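Local coordinates for protein acyl-CoA dehydrogenase (Thermus thermophilus, PDB 2Z1Q) that binds FAD and probably uses it to oxidise saturated acyl-CoA thioesters to their 2,3-dehydroacyl-CoA products, passing the electrons to an acceptor, at residues 17-22 with 495-500; 6-11 with 324-329. All coordinates share one frame; numbering follows the deposited sequence.

Interaction 1: 17-22 with 495-500; sequences EVPERV and ALLRAR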
loop_
_atom_site.group_PDB
_atom_site.type_symbol
_atom_site.label_atom_id
_atom_site.label_comp_id
_atom_site.label_asym_id
_atom_site.label_seq_id
_atom_site.Cartn_x
_atom_site.Cartn_y
_atom_site.Cartn_z
ATOM N N GLU B 17 -13.189 -2.520 -32.478
ATOM C CA GLU B 17 -13.787 -1.279 -32.956
ATOM C C GLU B 17 -13.965 -0.263 -31.842
ATOM O O GLU B 17 -13.856 -0.588 -30.663
ATOM C CB GLU B 17 -15.136 -1.559 -33.613
ATOM C CG GLU B 17 -15.023 -2.328 -34.912
ATOM C CD GLU B 17 -16.365 -2.539 -35.579
ATOM O OE1 GLU B 17 -16.400 -3.177 -36.651
ATOM O OE2 GLU B 17 -17.384 -2.067 -35.028
ATOM N N VAL B 18 -14.232 0.977 -32.233
ATOM C CA VAL B 18 -14.439 2.056 -31.278
ATOM C C VAL B 18 -15.924 2.106 -30.945
ATOM O O VAL B 18 -16.770 1.956 -31.823
ATOM C CB VAL B 18 -14.002 3.414 -31.873
ATOM C CG1 VAL B 18 -14.303 4.536 -30.890
ATOM C CG2 VAL B 18 -12.518 3.378 -32.203
ATOM N N PRO B 19 -16.259 2.298 -29.663
ATOM C CA PRO B 19 -17.663 2.360 -29.248
ATOM C C PRO B 19 -18.380 3.605 -29.769
ATOM O O PRO B 19 -17.816 4.697 -29.775
ATOM C CB PRO B 19 -17.561 2.324 -27.726
ATOM C CG PRO B 19 -16.266 3.027 -27.466
ATOM C CD PRO B 19 -15.361 2.423 -28.504
ATOM N N GLU B 20 -19.627 3.437 -30.202
ATOM C CA GLU B 20 -20.410 4.554 -30.726
ATOM C C GLU B 20 -20.915 5.447 -29.606
ATOM O O GLU B 20 -21.239 6.617 -29.819
ATOM C CB GLU B 20 -21.592 4.035 -31.547
ATOM C CG GLU B 20 -21.225 3.590 -32.957
ATOM C CD GLU B 20 -22.426 3.093 -33.741
ATOM O OE1 GLU B 20 -23.537 3.625 -33.524
ATOM O OE2 GLU B 20 -22.261 2.183 -34.581
ATOM N N ARG B 21 -20.982 4.889 -28.406
ATOM C CA ARG B 21 -21.435 5.647 -27.255
ATOM C C ARG B 21 -21.032 4.939 -25.971
ATOM O O ARG B 21 -20.755 3.733 -25.972
ATOM C CB ARG B 21 -22.958 5.820 -27.299
ATOM C CG ARG B 21 -23.738 4.513 -27.406
ATOM C CD ARG B 21 -25.245 4.740 -27.308
ATOM N NE ARG B 21 -26.004 3.501 -27.477
ATOM C CZ ARG B 21 -26.083 2.815 -28.613
ATOM N NH1 ARG B 21 -26.800 1.699 -28.666
ATOM N NH2 ARG B 21 -25.449 3.240 -29.698
ATOM N N VAL B 22 -20.987 5.701 -24.882
ATOM C CA VAL B 22 -20.644 5.160 -23.578
ATOM C C VAL B 22 -21.567 5.758 -22.524
ATOM O O VAL B 22 -21.870 6.946 -22.556
ATOM C CB VAL B 22 -19.170 5.472 -23.187
ATOM C CG1 VAL B 22 -18.216 4.760 -24.124
ATOM C CG2 VAL B 22 -18.923 6.965 -23.213
ATOM N N ALA B 495 -12.274 6.829 -20.256
ATOM C CA ALA B 495 -12.055 8.134 -19.639
ATOM C C ALA B 495 -12.016 9.256 -20.688
ATOM O O ALA B 495 -12.500 10.365 -20.438
ATOM C CB ALA B 495 -10.765 8.133 -18.862
ATOM N N LEU B 496 -11.429 8.955 -21.846
ATOM C CA LEU B 496 -11.300 9.935 -22.927
ATOM C C LEU B 496 -12.625 10.238 -23.609
ATOM O O LEU B 496 -12.967 11.398 -23.824
ATOM C CB LEU B 496 -10.282 9.444 -23.962
ATOM C CG LEU B 496 -8.899 10.107 -23.935
ATOM C CD1 LEU B 496 -7.863 9.178 -24.548
ATOM C CD2 LEU B 496 -8.950 11.438 -24.685
ATOM N N LEU B 497 -13.368 9.192 -23.951
ATOM C CA LEU B 497 -14.655 9.380 -24.608
ATOM C C LEU B 497 -15.609 10.180 -23.736
ATOM O O LEU B 497 -16.425 10.942 -24.247
ATOM C CB LEU B 497 -15.277 8.027 -24.954
ATOM C CG LEU B 497 -14.499 7.190 -25.972
ATOM C CD1 LEU B 497 -15.218 5.882 -26.230
ATOM C CD2 LEU B 497 -14.348 7.970 -27.264
ATOM N N ARG B 498 -15.511 10.017 -22.420
ATOM C CA ARG B 498 -16.389 10.753 -21.518
ATOM C C ARG B 498 -15.938 12.211 -21.426
ATOM O O ARG B 498 -16.768 13.117 -21.353
ATOM C CB ARG B 498 -16.402 10.108 -20.123
ATOM C CG ARG B 498 -17.150 10.908 -19.039
ATOM C CD ARG B 498 -17.046 10.242 -17.663
ATOM N NE ARG B 498 -17.623 11.061 -16.593
ATOM C CZ ARG B 498 -17.522 10.788 -15.292
ATOM N NH1 ARG B 498 -18.089 11.600 -14.403
ATOM N NH2 ARG B 498 -16.856 9.713 -14.872
ATOM N N ALA B 499 -14.627 12.435 -21.441
ATOM C CA ALA B 499 -14.092 13.786 -21.351
ATOM C C ALA B 499 -14.563 14.667 -22.521
ATOM O O ALA B 499 -14.729 15.878 -22.367
ATOM C CB ALA B 499 -12.569 13.748 -21.311
ATOM N N ARG B 500 -14.766 14.036 -23.680
ATOM C CA ARG B 500 -15.218 14.726 -24.892
ATOM C C ARG B 500 -16.639 15.258 -24.736
ATOM O O ARG B 500 -16.956 16.357 -25.192
ATOM C CB ARG B 500 -15.147 13.771 -26.095
ATOM C CG ARG B 500 -13.724 13.395 -26.506
ATOM C CD ARG B 500 -12.964 14.608 -27.030
ATOM N NE ARG B 500 -11.538 14.574 -26.712
ATOM C CZ ARG B 500 -10.674 13.683 -27.190
ATOM N NH1 ARG B 500 -9.396 13.746 -26.833
ATOM N NH2 ARG B 500 -11.078 12.738 -28.026
#
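Pro19 and Val22 meet Leu497 in a small apolar contact between the N-terminal loop that precedes helix 30-54 and the flank of helix 476-502. Leu497 carries the whole helix side of it, and its CD1 methyl is the point of convergence. That methyl presses on the pyrrolidine ring of Pro19, with Leu497 CD1 only 3.3 Å from Pro19 CG, closer than carbons normally pack, and it also meets Val22 CG1 at 3.8 Å. Leu497 CG stands anti to the carbonyl carbon (chi1 -64°), and a fully extended chi2 (-180°) then carries CD1 out toward the loop. The valine and leucine side chains cross at about a right angle, the second valine methyl, CG2, lying 4.2 Å from Leu497 CB. Pro19 and Val22 both direct their side chains at the helix, so the loop meets the one leucine at two points. Arg322 of helix 300-331 touches both Pro19 and Val22, while the next residue after Leu497, Arg498, leads away from the loop and forms salt bridges with Glu26 and Glu317. The contact joins the N-terminal segment to a second C-terminal helical region, consistent with the larger members of the acyl-CoA dehydrogenase family.

Interaction 2: 6-11 with 324-329; sequences KLWQKG and VGLIDE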
loop_
_atom_site.group_PDB
_atom_site.type_symbol
_atom_site.label_atom_id
_atom_site.label_comp_id
_atom_site.label_asym_id
_atom_site.label_seq_id
_atom_site.Cartn_x
_atom_site.Cartn_y
_atom_site.Cartn_z
ATOM N N LYS B 6 -24.200 -5.617 -32.606
ATOM C CA LYS B 6 -23.107 -4.916 -33.275
ATOM C C LYS B 6 -21.757 -5.533 -32.933
ATOM O O LYS B 6 -21.662 -6.412 -32.079
ATOM C CB LYS B 6 -23.112 -3.431 -32.900
ATOM C CG LYS B 6 -24.343 -2.670 -33.378
ATOM C CD LYS B 6 -24.163 -1.169 -33.201
ATOM C CE LYS B 6 -25.376 -0.383 -33.686
ATOM N NZ LYS B 6 -26.588 -0.621 -32.851
ATOM N N LEU B 7 -20.710 -5.068 -33.602
ATOM C CA LEU B 7 -19.379 -5.601 -33.369
ATOM C C LEU B 7 -18.761 -5.079 -32.076
ATOM O O LEU B 7 -18.205 -5.850 -31.291
ATOM C CB LEU B 7 -18.471 -5.267 -34.556
ATOM C CG LEU B 7 -17.095 -5.936 -34.615
ATOM C CD1 LEU B 7 -16.161 -5.343 -33.571
ATOM C CD2 LEU B 7 -17.270 -7.436 -34.421
ATOM N N TRP B 8 -18.864 -3.773 -31.854
ATOM C CA TRP B 8 -18.290 -3.170 -30.660
ATOM C C TRP B 8 -19.121 -3.407 -29.404
ATOM O O TRP B 8 -18.575 -3.529 -28.310
ATOM C CB TRP B 8 -18.099 -1.662 -30.862
ATOM C CG TRP B 8 -19.381 -0.908 -31.043
ATOM C CD1 TRP B 8 -20.102 -0.781 -32.194
ATOM C CD2 TRP B 8 -20.118 -0.214 -30.026
ATOM N NE1 TRP B 8 -21.244 -0.050 -31.958
ATOM C CE2 TRP B 8 -21.279 0.309 -30.637
ATOM C CE3 TRP B 8 -19.910 0.013 -28.659
ATOM C CZ2 TRP B 8 -22.230 1.046 -29.926
ATOM C CZ3 TRP B 8 -20.859 0.747 -27.952
ATOM C CH2 TRP B 8 -22.005 1.254 -28.589
ATOM N N GLN B 9 -20.441 -3.462 -29.563
ATOM C CA GLN B 9 -21.330 -3.679 -28.424
ATOM C C GLN B 9 -21.041 -4.979 -27.689
ATOM O O GLN B 9 -21.061 -5.017 -26.462
ATOM C CB GLN B 9 -22.799 -3.672 -28.868
ATOM C CG GLN B 9 -23.379 -2.280 -29.039
ATOM C CD GLN B 9 -24.876 -2.287 -29.286
ATOM O OE1 GLN B 9 -25.530 -1.249 -29.184
ATOM N NE2 GLN B 9 -25.427 -3.452 -29.616
ATOM N N LYS B 10 -20.778 -6.039 -28.447
ATOM C CA LYS B 10 -20.490 -7.352 -27.876
ATOM C C LYS B 10 -19.376 -7.269 -26.834
ATOM O O LYS B 10 -18.602 -6.312 -26.815
ATOM C CB LYS B 10 -20.085 -8.342 -28.983
ATOM C CG LYS B 10 -21.150 -8.569 -30.056
ATOM C CD LYS B 10 -20.775 -9.706 -31.006
ATOM C CE LYS B 10 -21.895 -9.985 -32.006
ATOM N NZ LYS B 10 -21.654 -11.219 -32.811
ATOM N N GLY B 11 -19.302 -8.273 -25.967
ATOM C CA GLY B 11 -18.273 -8.285 -24.944
ATOM C C GLY B 11 -16.886 -8.330 -25.556
ATOM O O GLY B 11 -16.541 -9.282 -26.251
ATOM N N VAL B 324 -21.376 -1.070 -16.782
ATOM C CA VAL B 324 -22.752 -1.327 -16.339
ATOM C C VAL B 324 -23.752 -0.836 -17.384
ATOM O O VAL B 324 -24.799 -1.450 -17.594
ATOM C CB VAL B 324 -23.043 -0.644 -14.966
ATOM C CG1 VAL B 324 -24.437 -1.014 -14.471
ATOM C CG2 VAL B 324 -22.015 -1.094 -13.945
ATOM N N GLY B 325 -23.412 0.267 -18.045
ATOM C CA GLY B 325 -24.276 0.801 -19.082
ATOM C C GLY B 325 -24.458 -0.213 -20.194
ATOM O O GLY B 325 -25.550 -0.339 -20.743
ATOM N N LEU B 326 -23.395 -0.943 -20.530
ATOM C CA LEU B 326 -23.460 -1.966 -21.577
ATOM C C LEU B 326 -24.355 -3.119 -21.143
ATOM O O LEU B 326 -25.220 -3.572 -21.897
ATOM C CB LEU B 326 -22.064 -2.493 -21.899
ATOM C CG LEU B 326 -21.137 -1.538 -22.660
ATOM C CD1 LEU B 326 -19.705 -2.041 -22.630
ATOM C CD2 LEU B 326 -21.627 -1.403 -24.093
ATOM N N ILE B 327 -24.143 -3.589 -19.921
ATOM C CA ILE B 327 -24.928 -4.684 -19.388
ATOM C C ILE B 327 -26.421 -4.347 -19.425
ATOM O O ILE B 327 -27.240 -5.159 -19.862
ATOM C CB ILE B 327 -24.504 -4.992 -17.934
ATOM C CG1 ILE B 327 -23.049 -5.470 -17.920
ATOM C CG2 ILE B 327 -25.421 -6.027 -17.325
ATOM C CD1 ILE B 327 -22.427 -5.550 -16.532
ATOM N N ASP B 328 -26.769 -3.150 -18.973
ATOM C CA ASP B 328 -28.161 -2.741 -18.957
ATOM C C ASP B 328 -28.830 -2.803 -20.326
ATOM O O ASP B 328 -29.945 -3.323 -20.442
ATOM C CB ASP B 328 -28.291 -1.343 -18.342
ATOM C CG ASP B 328 -28.438 -1.393 -16.830
ATOM O OD1 ASP B 328 -28.307 -0.345 -16.165
ATOM O OD2 ASP B 328 -28.698 -2.500 -16.308
ATOM N N GLU B 329 -28.158 -2.300 -21.359
ATOM C CA GLU B 329 -28.720 -2.332 -22.706
ATOM C C GLU B 329 -28.913 -3.769 -23.174
ATOM O O GLU B 329 -29.936 -4.111 -23.760
ATOM C CB GLU B 329 -27.820 -1.587 -23.693
ATOM C CG GLU B 329 -27.802 -0.077 -23.508
ATOM C CD GLU B 329 -27.229 0.648 -24.716
ATOM O OE1 GLU B 329 -27.061 1.886 -24.649
ATOM O OE2 GLU B 329 -26.953 -0.023 -25.735
#
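Leu326 is the first residue of helix segment 324-329 to meet the N-terminal loop. Its CD2 methyl comes up to the loop turn, lying 4.5 Å from CZ3 of the Trp8 indole in an oblique approach and 4.4 Å from Gln9 O. The approach to the indole is a loose apolar one; the Gln9 carbonyl hydrogen-bonds elsewhere, with the hydroxyl of Tyr347. The indole is packed against its own neighbour too: Gln9 CG sits 3.6 Å above the ring plane, offset toward the rim. Next along the helix, Ile327 points elsewhere and packs on Tyr265 of helix 252-288, a neighbour within the helical C-terminal domain of the acyl-CoA dehydrogenase fold, to which helix 300-331 belongs; Leu326 and Glu329 form the flank that meets residues 6-11. Asp328 OD1 accepts a hydrogen bond from Val91 N. Glu329, a turn after Leu326, returns to the loop. Its extended chain brings OE2 to 3.9 Å from Gln9 OE1, with the carboxylate and amide planes 77° apart. Two acceptor oxygens at this distance are not bonded to each other; Glu329 OE2 instead has Arg21 NH1 as a partner in a long, weak ion pair.

How the interactions relate
Both contacts involve the N-terminal loop ahead of helix 30-54, but with different helices: 476-502 for interaction 1 and 300-331 for interaction 2. Their centres are 13 Å apart. Interaction 1 is the more buried and wholly apolar; interaction 2 is partly buried and mixes a sparse apolar approach with polar groups at its rim. The loop portions also pack on one another, Pro19 CA lying 3.3 Å from Trp8 CE3, so the proline that meets helix 476-502 also touches the indole that meets helix 300-331. Arg21 NH1 also packs against Gln9 OE1 at 3.3 Å, putting the arginine of the one loop portion beside the glutamine of the other. Through Arg322, helix 300-331 reaches interaction 1 as well.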